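Local coordinates for protein unsaturated glucuronyl hydrolase (Streptococcus agalactiae, PDB 2ZZR) that hydrolyses unsaturated hyaluronan, chondroitin and heparin disaccharides, releasing the unsaturated uronic acid from their non-reducing end, at residues W244-A249 against G361-H366; S288-I293 against G299-T304; V209-D212 against A216-T219. One frame throughout, in Å; residues are numbered along the deposited sequence.

All three contacts lie in the helical barrel, interactions 1 and 2 on the same side of its centre. Interaction 3 comes first, in the loop between helix 192-209 and strand 219-222. Interaction 1 joins helix 245-262 to strand 361-362, and interaction 2, between helices 265-280 and 304-318, is nested within the loop it closes. The centres of interactions 1 and 2 are about 8 Å apart, joined by the Arg246-Asp303 salt bridge; that of interaction 3 is about 14 Å from that of interaction 1, which it touches through His218 and Trp244, and about 19 Å from that of interaction 2. Interaction 1 contains two probable substrate-binding residues, Arg246 and Ser364; interaction 3 lies beside Gly232 and Thr234.

Interaction 1: W244-A249 against G361-H366; sequences WARGQA and GVYSWH
In the substrate-binding region of this alpha-barrel hydrolase, Arg246, probably a substrate ligand, reaches from the first turn of helix 245-262 to the backbone around strand 361-362. Its NH1 donates to Val362 O at 2.8 Å, nearly straight at 169°, and its NH2 to Tyr363 O at 2.9 Å. Both oxygens lie at the guanidinium edge, close to its plane; Tyr363 O receives NH2 on a lone pair, whereas NH1 is tilted from the carbonyl plane of Val362. The pair of bonds fixes the rotation of the guanidinium. With CG anti to the backbone N (chi1 -170°) the chain sets out toward 361-366, and a bend at chi3 (64°) turns its end to the two carbonyls. NH2 also meets the edge of the Tyr363 ring, 4.0 Å from CD1. Val362 O accepts a second bond from a water, which in turn accepts from Trp244 NE1 at 3.0 Å, linking the N-cap residue to the same carbonyl. Asp303 makes a salt bridge to NH1 and takes a hydrogen bond from Val362 N, while the hydroxyl of Tyr363 pairs with Trp68. Helix 304-318 packs against this helix start through Ala306, which touches Ala245 and Arg246.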
ATOM      1  N   TRP A 244      -3.306 -14.205   4.881  1.00 19.64           N
ATOM      2  CA  TRP A 244      -2.140 -13.318   4.819  1.00 18.32           C
ATOM      3  C   TRP A 244      -2.557 -11.867   5.069  1.00 17.62           C
ATOM      4  O   TRP A 244      -3.416 -11.342   4.368  1.00 17.40           O
ATOM      5  CB  TRP A 244      -1.467 -13.478   3.458  1.00 18.31           C
ATOM      6  CG  TRP A 244      -0.307 -12.565   3.186  1.00 18.34           C
ATOM      7  CD1 TRP A 244       0.791 -12.359   3.981  1.00 19.17           C
ATOM      8  CD2 TRP A 244      -0.111 -11.772   2.014  1.00 18.90           C
ATOM      9  NE1 TRP A 244       1.649 -11.473   3.374  1.00 18.74           N
ATOM     10  CE2 TRP A 244       1.119 -11.094   2.168  1.00 18.96           C
ATOM     11  CE3 TRP A 244      -0.857 -11.565   0.845  1.00 18.59           C
ATOM     12  CZ2 TRP A 244       1.618 -10.215   1.197  1.00 18.57           C
ATOM     13  CZ3 TRP A 244      -0.361 -10.691  -0.119  1.00 19.09           C
ATOM     14  CH2 TRP A 244       0.865 -10.026   0.066  1.00 18.59           C
ATOM     15  N   ALA A 245      -1.957 -11.237   6.077  1.00 16.67           N
ATOM     16  CA  ALA A 245      -2.441  -9.939   6.564  1.00 15.85           C
ATOM     17  C   ALA A 245      -2.290  -8.807   5.553  1.00 15.50           C
ATOM     18  O   ALA A 245      -3.223  -8.018   5.355  1.00 15.05           O
ATOM     19  CB  ALA A 245      -1.770  -9.567   7.891  1.00 15.86           C
ATOM     20  N   ARG A 246      -1.127  -8.712   4.911  1.00 14.75           N
ATOM     21  CA  ARG A 246      -0.902  -7.594   3.995  1.00 14.33           C
ATOM     22  C   ARG A 246      -1.803  -7.631   2.756  1.00 14.04           C
ATOM     23  O   ARG A 246      -2.229  -6.583   2.264  1.00 14.11           O
ATOM     24  CB  ARG A 246       0.575  -7.440   3.622  1.00 14.38           C
ATOM     25  CG  ARG A 246       0.840  -6.136   2.864  1.00 13.71           C
ATOM     26  CD  ARG A 246       2.305  -5.742   2.875  1.00 14.00           C
ATOM     27  NE  ARG A 246       3.150  -6.721   2.181  1.00 14.54           N
ATOM     28  CZ  ARG A 246       3.984  -7.566   2.786  1.00 14.51           C
ATOM     29  NH1 ARG A 246       4.091  -7.571   4.107  1.00 13.85           N
ATOM     30  NH2 ARG A 246       4.721  -8.405   2.065  1.00 15.84           N
ATOM     31  N   GLY A 247      -2.124  -8.830   2.272  1.00 13.80           N
ATOM     32  CA  GLY A 247      -3.052  -8.975   1.153  1.00 13.79           C
ATOM     33  C   GLY A 247      -4.405  -8.366   1.469  1.00 13.57           C
ATOM     34  O   GLY A 247      -4.992  -7.674   0.635  1.00 13.68           O
ATOM     35  N   GLN A 248      -4.886  -8.624   2.683  1.00 13.91           N
ATOM     36  CA  GLN A 248      -6.124  -8.031   3.183  1.00 13.97           C
ATOM     37  C   GLN A 248      -6.012  -6.503   3.173  1.00 13.83           C
ATOM     38  O   GLN A 248      -6.927  -5.811   2.724  1.00 14.04           O
ATOM     39  CB  GLN A 248      -6.434  -8.553   4.592  1.00 13.89           C
ATOM     40  CG  GLN A 248      -7.873  -8.335   5.064  1.00 13.97           C
ATOM     41  CD  GLN A 248      -8.917  -9.125   4.258  1.00 13.19           C
ATOM     42  OE1 GLN A 248     -10.098  -8.765   4.241  1.00 15.26           O
ATOM     43  NE2 GLN A 248      -8.493 -10.202   3.612  1.00 10.76           N
ATOM     44  N   ALA A 249      -4.878  -5.994   3.652  1.00 13.97           N
ATOM     45  CA  ALA A 249      -4.627  -4.550   3.695  1.00 13.45           C
ATOM     46  C   ALA A 249      -4.546  -3.896   2.316  1.00 13.19           C
ATOM     47  O   ALA A 249      -4.995  -2.764   2.150  1.00 12.82           O
ATOM     48  CB  ALA A 249      -3.376  -4.243   4.506  1.00 13.84           C
ATOM     49  N   GLY A 361       7.781  -5.967  10.863  1.00 17.58           N
ATOM     50  CA  GLY A 361       7.056  -6.346   9.652  1.00 17.39           C
ATOM     51  C   GLY A 361       7.467  -7.744   9.221  1.00 17.66           C
ATOM     52  O   GLY A 361       8.419  -8.313   9.769  1.00 17.77           O
ATOM     53  N   VAL A 362       6.728  -8.304   8.267  1.00 17.35           N
ATOM     54  CA  VAL A 362       7.107  -9.555   7.609  1.00 17.48           C
ATOM     55  C   VAL A 362       6.935  -9.382   6.107  1.00 17.90           C
ATOM     56  O   VAL A 362       5.835  -9.110   5.621  1.00 17.96           O
ATOM     57  CB  VAL A 362       6.294 -10.777   8.115  1.00 17.37           C
ATOM     58  CG1 VAL A 362       6.616 -12.030   7.284  1.00 16.87           C
ATOM     59  CG2 VAL A 362       6.591 -11.049   9.583  1.00 17.04           C
ATOM     60  N   TYR A 363       8.043  -9.518   5.386  1.00 18.14           N
ATOM     61  CA  TYR A 363       8.051  -9.384   3.938  1.00 18.33           C
ATOM     62  C   TYR A 363       7.516 -10.659   3.272  1.00 19.04           C
ATOM     63  O   TYR A 363       6.437 -10.643   2.679  1.00 18.29           O
ATOM     64  CB  TYR A 363       9.461  -9.014   3.467  1.00 18.04           C
ATOM     65  CG  TYR A 363       9.679  -8.833   1.976  1.00 17.79           C
ATOM     66  CD1 TYR A 363       8.613  -8.706   1.078  1.00 17.82           C
ATOM     67  CD2 TYR A 363      10.974  -8.753   1.467  1.00 16.93           C
ATOM     68  CE1 TYR A 363       8.840  -8.524  -0.286  1.00 17.56           C
ATOM     69  CE2 TYR A 363      11.207  -8.573   0.117  1.00 16.96           C
ATOM     70  CZ  TYR A 363      10.144  -8.457  -0.754  1.00 17.72           C
ATOM     71  OH  TYR A 363      10.385  -8.273  -2.096  1.00 18.59           O
ATOM     72  N   SER A 364       8.259 -11.759   3.393  1.00 20.06           N
ATOM     73  CA  SER A 364       7.835 -13.040   2.828  1.00 21.49           C
ATOM     74  C   SER A 364       8.257 -14.167   3.768  1.00 22.18           C
ATOM     75  O   SER A 364       9.424 -14.559   3.799  1.00 22.45           O
ATOM     76  CB  SER A 364       8.423 -13.236   1.427  1.00 21.49           C
ATOM     77  OG  SER A 364       7.861 -14.380   0.800  1.00 22.66           O
ATOM     78  N   TRP A 365       7.303 -14.667   4.548  1.00 23.20           N
ATOM     79  CA  TRP A 365       7.597 -15.617   5.624  1.00 24.34           C
ATOM     80  C   TRP A 365       8.213 -16.929   5.126  1.00 24.86           C
ATOM     81  O   TRP A 365       9.225 -17.385   5.661  1.00 24.57           O
ATOM     82  CB  TRP A 365       6.334 -15.893   6.433  1.00 24.94           C
ATOM     83  CG  TRP A 365       6.556 -16.646   7.712  1.00 25.70           C
ATOM     84  CD1 TRP A 365       6.981 -16.129   8.903  1.00 26.38           C
ATOM     85  CD2 TRP A 365       6.346 -18.045   7.931  1.00 26.35           C
ATOM     86  NE1 TRP A 365       7.052 -17.121   9.850  1.00 27.23           N
ATOM     87  CE2 TRP A 365       6.664 -18.307   9.282  1.00 26.68           C
ATOM     88  CE3 TRP A 365       5.912 -19.103   7.119  1.00 26.70           C
ATOM     89  CZ2 TRP A 365       6.574 -19.588   9.842  1.00 26.63           C
ATOM     90  CZ3 TRP A 365       5.821 -20.379   7.677  1.00 26.69           C
ATOM     91  CH2 TRP A 365       6.148 -20.605   9.027  1.00 26.55           C
ATOM     92  N   HIS A 366       7.605 -17.524   4.104  1.00 25.33           N
ATOM     93  CA  HIS A 366       8.058 -18.821   3.598  1.00 26.20           C
ATOM     94  C   HIS A 366       9.430 -18.756   2.925  1.00 26.22           C
ATOM     95  O   HIS A 366      10.203 -19.717   2.979  1.00 26.28           O
ATOM     96  CB  HIS A 366       7.013 -19.431   2.660  1.00 26.36           C
ATOM     97  CG  HIS A 366       5.876 -20.090   3.380  1.00 28.19           C
ATOM     98  ND1 HIS A 366       4.582 -19.616   3.323  1.00 29.79           N
ATOM     99  CD2 HIS A 366       5.841 -21.184   4.177  1.00 29.10           C
ATOM    100  CE1 HIS A 366       3.800 -20.394   4.048  1.00 29.81           C
ATOM    101  NE2 HIS A 366       4.539 -21.352   4.579  1.00 30.61           N
TER
HETATM  102  O   HOH W   1       3.797 -11.089   5.368  1.00 18.98           O

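Interaction 2: S288-I293 against G299-T304; sequences SYWDLI and GQPRDT. With SO4 (sulfate ion), chain C.
The backbones of Tyr289 and Arg302 form a single bridge, their CA atoms 3.9 Å apart. Asp303 N donates to Ser288 O. In the other direction, Trp290 N donates to Pro301 O. Beside this bridge Arg302 lies over the ring of Tyr289. Its CD sits 3.6 Å from the ring centroid, almost exactly on the normal, in a CH-pi contact, and the guanidinium continues flat across the same face toward the hydroxyl end, Arg302 NE coming to 3.2 Å from Tyr289 CZ with the planes 21° apart. The bend at chi2 (-52°) folds the arginine back over the ring, although its CB points away from the 288-293 segment. Arg302 NH1 also forms a salt bridge with Asp285. At the ring edge, Tyr289 CE1 meets Gln300 O.

Segments 288-293 and 299-304 are the two arms of the loop that joins helix 265-280 to helix 304-318, and a sulfate, probably from the crystallisation liquor, sits where the arms meet the turn. Tyr289 OH donates to sulfate O2 at 2.7 Å; Gly299 N also binds O2, and Gly297 N adds a further bond to the ion.

The indole of Trp290 lies alongside Pro301, Trp290 CD1 touching the pyrrolidine CD at 3.6 Å. Its NE1 donates to Gln300 OE1 at 2.9 Å, with the oxygen near the indole plane but the donor above the amide plane. Trp365 stacks on the same indole. A water bridges Trp290 O and Asp303 OD1. That carboxylate caps the start of helix 304-318 from the N-cap position and bonds to Ser305, consistent with a second-shell role beside Arg246, probably a substrate ligand.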
ATOM      1  N   SER A 288      -1.937  -6.214  13.433  1.00 17.59           N
ATOM      2  CA  SER A 288      -2.052  -7.503  12.761  1.00 17.62           C
ATOM      3  C   SER A 288      -0.811  -8.374  12.921  1.00 17.99           C
ATOM      4  O   SER A 288       0.313  -7.906  12.738  1.00 17.86           O
ATOM      5  CB  SER A 288      -2.302  -7.285  11.271  1.00 17.66           C
ATOM      6  OG  SER A 288      -1.242  -6.542  10.694  1.00 16.21           O
ATOM      7  N   TYR A 289      -1.034  -9.641  13.267  1.00 18.38           N
ATOM      8  CA  TYR A 289      -0.011 -10.666  13.092  1.00 18.96           C
ATOM      9  C   TYR A 289       0.193 -10.823  11.589  1.00 18.73           C
ATOM     10  O   TYR A 289      -0.659 -10.405  10.799  1.00 18.90           O
ATOM     11  CB  TYR A 289      -0.437 -11.984  13.758  1.00 19.22           C
ATOM     12  CG  TYR A 289      -0.166 -12.008  15.246  1.00 20.44           C
ATOM     13  CD1 TYR A 289       0.951 -12.675  15.761  1.00 21.26           C
ATOM     14  CD2 TYR A 289      -1.010 -11.352  16.143  1.00 20.93           C
ATOM     15  CE1 TYR A 289       1.213 -12.691  17.130  1.00 20.96           C
ATOM     16  CE2 TYR A 289      -0.750 -11.357  17.516  1.00 21.36           C
ATOM     17  CZ  TYR A 289       0.359 -12.042  18.001  1.00 21.04           C
ATOM     18  OH  TYR A 289       0.622 -12.055  19.356  1.00 21.57           O
ATOM     19  N   TRP A 290       1.321 -11.398  11.184  1.00 18.71           N
ATOM     20  CA  TRP A 290       1.665 -11.459   9.763  1.00 18.52           C
ATOM     21  C   TRP A 290       0.639 -12.257   8.957  1.00 18.45           C
ATOM     22  O   TRP A 290       0.425 -12.014   7.764  1.00 18.28           O
ATOM     23  CB  TRP A 290       3.082 -12.005   9.579  1.00 18.86           C
ATOM     24  CG  TRP A 290       3.214 -13.472   9.835  1.00 19.02           C
ATOM     25  CD1 TRP A 290       3.458 -14.081  11.035  1.00 19.56           C
ATOM     26  CD2 TRP A 290       3.117 -14.516   8.864  1.00 18.86           C
ATOM     27  NE1 TRP A 290       3.517 -15.449  10.868  1.00 19.38           N
ATOM     28  CE2 TRP A 290       3.313 -15.740   9.545  1.00 19.48           C
ATOM     29  CE3 TRP A 290       2.889 -14.539   7.482  1.00 18.81           C
ATOM     30  CZ2 TRP A 290       3.278 -16.969   8.889  1.00 19.35           C
ATOM     31  CZ3 TRP A 290       2.851 -15.760   6.831  1.00 19.38           C
ATOM     32  CH2 TRP A 290       3.052 -16.960   7.535  1.00 19.46           C
ATOM     33  N   ASP A 291       0.021 -13.220   9.627  1.00 18.60           N
ATOM     34  CA  ASP A 291      -1.112 -13.944   9.090  1.00 19.03           C
ATOM     35  C   ASP A 291      -2.239 -13.828  10.100  1.00 19.26           C
ATOM     36  O   ASP A 291      -2.027 -14.013  11.303  1.00 19.43           O
ATOM     37  CB  ASP A 291      -0.761 -15.411   8.844  1.00 19.01           C
ATOM     38  CG  ASP A 291      -1.787 -16.107   7.982  1.00 19.40           C
ATOM     39  OD1 ASP A 291      -1.413 -16.609   6.903  1.00 19.32           O
ATOM     40  OD2 ASP A 291      -2.976 -16.130   8.373  1.00 21.04           O
ATOM     41  N   LEU A 292      -3.432 -13.505   9.607  1.00 19.73           N
ATOM     42  CA  LEU A 292      -4.574 -13.205  10.466  1.00 20.50           C
ATOM     43  C   LEU A 292      -5.129 -14.427  11.211  1.00 21.28           C
ATOM     44  O   LEU A 292      -6.009 -14.284  12.059  1.00 21.37           O
ATOM     45  CB  LEU A 292      -5.679 -12.485   9.672  1.00 20.47           C
ATOM     46  CG  LEU A 292      -5.327 -11.096   9.107  1.00 20.57           C
ATOM     47  CD1 LEU A 292      -6.437 -10.583   8.186  1.00 19.73           C
ATOM     48  CD2 LEU A 292      -5.054 -10.090  10.225  1.00 19.25           C
ATOM     49  N   ILE A 293      -4.601 -15.617  10.924  1.00 22.27           N
ATOM     50  CA  ILE A 293      -4.977 -16.806  11.707  1.00 23.52           C
ATOM     51  C   ILE A 293      -4.343 -16.787  13.095  1.00 23.95           C
ATOM     52  O   ILE A 293      -4.819 -17.466  14.012  1.00 24.27           O
ATOM     53  CB  ILE A 293      -4.677 -18.155  10.992  1.00 23.49           C
ATOM     54  CG1 ILE A 293      -3.179 -18.319  10.694  1.00 23.63           C
ATOM     55  CG2 ILE A 293      -5.536 -18.286   9.754  1.00 23.97           C
ATOM     56  CD1 ILE A 293      -2.742 -19.772  10.486  1.00 24.44           C
ATOM     57  N   GLY A 299       3.042 -16.624  19.432  1.00 27.36           N
ATOM     58  CA  GLY A 299       4.493 -16.472  19.309  1.00 26.81           C
ATOM     59  C   GLY A 299       4.963 -16.175  17.892  1.00 26.40           C
ATOM     60  O   GLY A 299       6.158 -16.243  17.603  1.00 26.74           O
ATOM     61  N   GLN A 300       4.019 -15.847  17.011  1.00 25.42           N
ATOM     62  CA  GLN A 300       4.326 -15.502  15.624  1.00 24.67           C
ATOM     63  C   GLN A 300       4.643 -14.013  15.509  1.00 23.74           C
ATOM     64  O   GLN A 300       4.191 -13.222  16.338  1.00 23.64           O
ATOM     65  CB  GLN A 300       3.154 -15.873  14.714  1.00 24.84           C
ATOM     66  CG  GLN A 300       2.914 -17.371  14.585  1.00 25.57           C
ATOM     67  CD  GLN A 300       3.877 -18.058  13.630  1.00 26.12           C
ATOM     68  OE1 GLN A 300       4.524 -17.416  12.799  1.00 25.97           O
ATOM     69  NE2 GLN A 300       3.966 -19.383  13.741  1.00 26.86           N
ATOM     70  N   PRO A 301       5.435 -13.621  14.490  1.00 22.91           N
ATOM     71  CA  PRO A 301       5.752 -12.200  14.374  1.00 21.98           C
ATOM     72  C   PRO A 301       4.566 -11.384  13.854  1.00 21.15           C
ATOM     73  O   PRO A 301       3.669 -11.925  13.203  1.00 21.06           O
ATOM     74  CB  PRO A 301       6.902 -12.179  13.365  1.00 22.33           C
ATOM     75  CG  PRO A 301       6.697 -13.389  12.530  1.00 22.35           C
ATOM     76  CD  PRO A 301       6.085 -14.423  13.435  1.00 22.81           C
ATOM     77  N   ARG A 302       4.564 -10.092  14.159  1.00 20.09           N
ATOM     78  CA  ARG A 302       3.554  -9.194  13.607  1.00 18.77           C
ATOM     79  C   ARG A 302       3.949  -8.817  12.194  1.00 18.13           C
ATOM     80  O   ARG A 302       5.094  -9.029  11.782  1.00 17.93           O
ATOM     81  CB  ARG A 302       3.442  -7.917  14.450  1.00 18.74           C
ATOM     82  CG  ARG A 302       3.261  -8.132  15.947  1.00 18.89           C
ATOM     83  CD  ARG A 302       2.114  -9.087  16.252  1.00 19.92           C
ATOM     84  NE  ARG A 302       1.897  -9.228  17.688  1.00 21.91           N
ATOM     85  CZ  ARG A 302       1.044  -8.496  18.403  1.00 22.89           C
ATOM     86  NH1 ARG A 302       0.302  -7.555  17.823  1.00 22.66           N
ATOM     87  NH2 ARG A 302       0.929  -8.710  19.707  1.00 22.61           N
ATOM     88  N   ASP A 303       2.991  -8.289  11.433  1.00 17.02           N
ATOM     89  CA  ASP A 303       3.329  -7.540  10.239  1.00 16.17           C
ATOM     90  C   ASP A 303       2.736  -6.146  10.370  1.00 16.13           C
ATOM     91  O   ASP A 303       1.589  -5.910   9.983  1.00 15.93           O
ATOM     92  CB  ASP A 303       2.849  -8.205   8.950  1.00 15.89           C
ATOM     93  CG  ASP A 303       3.222  -7.393   7.711  1.00 15.06           C
ATOM     94  OD1 ASP A 303       2.547  -7.539   6.676  1.00 14.03           O
ATOM     95  OD2 ASP A 303       4.178  -6.583   7.789  1.00 15.17           O
ATOM     96  N   THR A 304       3.538  -5.233  10.912  1.00 15.59           N
ATOM     97  CA  THR A 304       3.112  -3.851  11.123  1.00 15.43           C
ATOM     98  C   THR A 304       2.800  -3.146   9.804  1.00 14.94           C
ATOM     99  O   THR A 304       1.979  -2.226   9.782  1.00 14.57           O
ATOM    100  CB  THR A 304       4.171  -3.043  11.885  1.00 15.55           C
ATOM    101  OG1 THR A 304       5.438  -3.185  11.234  1.00 15.40           O
ATOM    102  CG2 THR A 304       4.284  -3.526  13.324  1.00 16.09           C
TER
HETATM  103  S   SO4 C 402       2.900 -13.552  21.412  1.00 35.98           S
HETATM  104  O1  SO4 C 402       1.778 -13.147  22.250  1.00 35.27           O
HETATM  105  O2  SO4 C 402       2.429 -13.900  20.077  1.00 36.11           O
HETATM  106  O3  SO4 C 402       3.869 -12.469  21.310  1.00 35.92           O
HETATM  107  O4  SO4 C 402       3.544 -14.723  22.000  1.00 36.86           O
HETATM  108  O   HOH W   2       1.344  -9.899   6.186  1.00 14.51           O

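Interaction 3: V209-D212 against A216-T219; sequences VVRD and AFHT. With SO4 (sulfate ion), chain B.
With chi1 at -55° in Arg211 and -75° in Phe217, each CG lies anti to its own carbonyl carbon, and the arginine chain is carried over one face of the phenyl ring. A bend at chi3 (73°) then lays the guanidinium across the rim. CD stands above the ring, 3.7 Å from its centroid, in a CH-pi contact, and CG is above the same face nearer CE1. Arg211 NE comes to 3.2 Å from Phe217 CZ, so the guanidinium covers the outer end of the ring, its plane nearly parallel to the phenyl group. The two side chains cross at about a right angle.

A sulfate ion, probably from the crystallisation liquor, meets the guanidinium at its edge. Arg211 NH1 donates to sulfate O3 at 2.8 Å, and NE donates to the same oxygen over a longer distance. Asp212 N points almost straight at O2, also 2.8 Å away, so the anion is held by both the arginine side chain and the backbone that follows it. Sulfate O4 approaches Phe217 CE1.

Across the backbone, Phe217 N donates to Val209 O at 2.8 Å, and Ala216 CA makes a CA-H...O contact with that same oxygen. The branch CG2 of Val209 packs against Phe217 CB at 3.8 Å, the side chains running past each other in opposite directions. Leu171 of strand 170-172 touches Val209 too.

Val210 and Ala216 make a single backbone bridge, which closes the short loop leading from helix 192-209 into strand 219-222. There His218 and Thr219 pair together with the single residue Val233 in a classic beta bulge at the entrance to the three-stranded antiparallel sheet, and Phe217 lies beside Gly232 and Thr234, both probable substrate-binding residues.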
ATOM      1  N   VAL A 209     -10.263 -11.919  -6.842  1.00 16.32           N
ATOM      2  CA  VAL A 209      -9.185 -11.960  -5.848  1.00 16.36           C
ATOM      3  C   VAL A 209      -9.707 -11.680  -4.434  1.00 16.41           C
ATOM      4  O   VAL A 209      -9.073 -12.052  -3.441  1.00 16.80           O
ATOM      5  CB  VAL A 209      -7.981 -11.057  -6.257  1.00 16.31           C
ATOM      6  CG1 VAL A 209      -8.179  -9.607  -5.801  1.00 16.28           C
ATOM      7  CG2 VAL A 209      -6.664 -11.629  -5.716  1.00 15.90           C
ATOM      8  N   VAL A 210     -10.868 -11.024  -4.344  1.00 16.63           N
ATOM      9  CA  VAL A 210     -11.593 -10.921  -3.088  1.00 16.82           C
ATOM     10  C   VAL A 210     -12.558 -12.104  -3.027  1.00 17.51           C
ATOM     11  O   VAL A 210     -13.294 -12.362  -3.985  1.00 17.61           O
ATOM     12  CB  VAL A 210     -12.371  -9.585  -2.968  1.00 16.66           C
ATOM     13  CG1 VAL A 210     -13.073  -9.480  -1.613  1.00 16.59           C
ATOM     14  CG2 VAL A 210     -11.423  -8.401  -3.169  1.00 16.61           C
ATOM     15  N   ARG A 211     -12.532 -12.823  -1.909  1.00 17.96           N
ATOM     16  CA  ARG A 211     -13.341 -14.034  -1.736  1.00 19.03           C
ATOM     17  C   ARG A 211     -14.727 -13.728  -1.161  1.00 19.00           C
ATOM     18  O   ARG A 211     -14.950 -12.655  -0.600  1.00 18.68           O
ATOM     19  CB  ARG A 211     -12.608 -15.033  -0.832  1.00 18.87           C
ATOM     20  CG  ARG A 211     -11.204 -15.386  -1.309  1.00 20.27           C
ATOM     21  CD  ARG A 211     -10.635 -16.583  -0.548  1.00 20.93           C
ATOM     22  NE  ARG A 211     -11.278 -17.831  -0.954  1.00 26.00           N
ATOM     23  CZ  ARG A 211     -10.870 -19.049  -0.597  1.00 28.02           C
ATOM     24  NH1 ARG A 211     -11.529 -20.119  -1.033  1.00 29.46           N
ATOM     25  NH2 ARG A 211      -9.813 -19.202   0.191  1.00 29.36           N
ATOM     26  N   ASP A 212     -15.644 -14.690  -1.284  1.00 19.35           N
ATOM     27  CA  ASP A 212     -17.019 -14.530  -0.801  1.00 19.82           C
ATOM     28  C   ASP A 212     -17.132 -14.215   0.691  1.00 19.33           C
ATOM     29  O   ASP A 212     -18.122 -13.626   1.120  1.00 19.49           O
ATOM     30  CB  ASP A 212     -17.864 -15.771  -1.134  1.00 20.49           C
ATOM     31  CG  ASP A 212     -18.158 -15.907  -2.617  1.00 23.37           C
ATOM     32  OD1 ASP A 212     -17.620 -15.133  -3.439  1.00 26.57           O
ATOM     33  OD2 ASP A 212     -18.939 -16.812  -2.975  1.00 28.32           O
ATOM     34  N   ALA A 216      -8.981 -12.345   1.261  1.00 19.05           N
ATOM     35  CA  ALA A 216      -8.309 -12.069  -0.001  1.00 19.47           C
ATOM     36  C   ALA A 216      -7.400 -13.209  -0.424  1.00 19.62           C
ATOM     37  O   ALA A 216      -6.649 -13.741   0.396  1.00 19.93           O
ATOM     38  CB  ALA A 216      -7.500 -10.777   0.112  1.00 19.25           C
ATOM     39  N   PHE A 217      -7.485 -13.577  -1.701  1.00 20.01           N
ATOM     40  CA  PHE A 217      -6.422 -14.326  -2.368  1.00 20.09           C
ATOM     41  C   PHE A 217      -5.255 -13.371  -2.610  1.00 20.01           C
ATOM     42  O   PHE A 217      -5.430 -12.152  -2.644  1.00 20.05           O
ATOM     43  CB  PHE A 217      -6.880 -14.853  -3.728  1.00 20.43           C
ATOM     44  CG  PHE A 217      -7.807 -16.031  -3.664  1.00 21.39           C
ATOM     45  CD1 PHE A 217      -9.077 -15.954  -4.226  1.00 21.82           C
ATOM     46  CD2 PHE A 217      -7.406 -17.231  -3.073  1.00 22.61           C
ATOM     47  CE1 PHE A 217      -9.943 -17.051  -4.193  1.00 22.90           C
ATOM     48  CE2 PHE A 217      -8.266 -18.325  -3.026  1.00 22.31           C
ATOM     49  CZ  PHE A 217      -9.531 -18.235  -3.595  1.00 22.45           C
ATOM     50  N   HIS A 218      -4.065 -13.929  -2.789  1.00 19.71           N
ATOM     51  CA  HIS A 218      -2.912 -13.154  -3.237  1.00 19.62           C
ATOM     52  C   HIS A 218      -2.965 -13.025  -4.753  1.00 19.05           C
ATOM     53  O   HIS A 218      -2.812 -11.932  -5.306  1.00 18.73           O
ATOM     54  CB  HIS A 218      -1.614 -13.851  -2.791  1.00 20.00           C
ATOM     55  CG  HIS A 218      -0.373 -13.315  -3.438  1.00 21.02           C
ATOM     56  ND1 HIS A 218       0.463 -12.414  -2.817  1.00 22.66           N
ATOM     57  CD2 HIS A 218       0.185 -13.574  -4.643  1.00 21.86           C
ATOM     58  CE1 HIS A 218       1.474 -12.127  -3.618  1.00 22.34           C
ATOM     59  NE2 HIS A 218       1.332 -12.823  -4.731  1.00 23.16           N
ATOM     60  N   THR A 219      -3.204 -14.161  -5.407  1.00 18.37           N
ATOM     61  CA  THR A 219      -3.129 -14.297  -6.854  1.00 18.08           C
ATOM     62  C   THR A 219      -4.445 -14.853  -7.393  1.00 17.78           C
ATOM     63  O   THR A 219      -5.102 -15.662  -6.727  1.00 17.95           O
ATOM     64  CB  THR A 219      -1.968 -15.267  -7.230  1.00 18.23           C
ATOM     65  OG1 THR A 219      -0.713 -14.677  -6.881  1.00 18.49           O
ATOM     66  CG2 THR A 219      -1.951 -15.587  -8.713  1.00 17.97           C
TER
HETATM   67  S   SO4 B 401     -14.339 -18.111  -3.182  1.00 60.81           S
HETATM   68  O1  SO4 B 401     -15.141 -18.702  -4.249  1.00 60.96           O
HETATM   69  O2  SO4 B 401     -15.154 -17.154  -2.445  1.00 60.73           O
HETATM   70  O3  SO4 B 401     -13.863 -19.158  -2.279  1.00 60.57           O
HETATM   71  O4  SO4 B 401     -13.196 -17.417  -3.768  1.00 61.14           O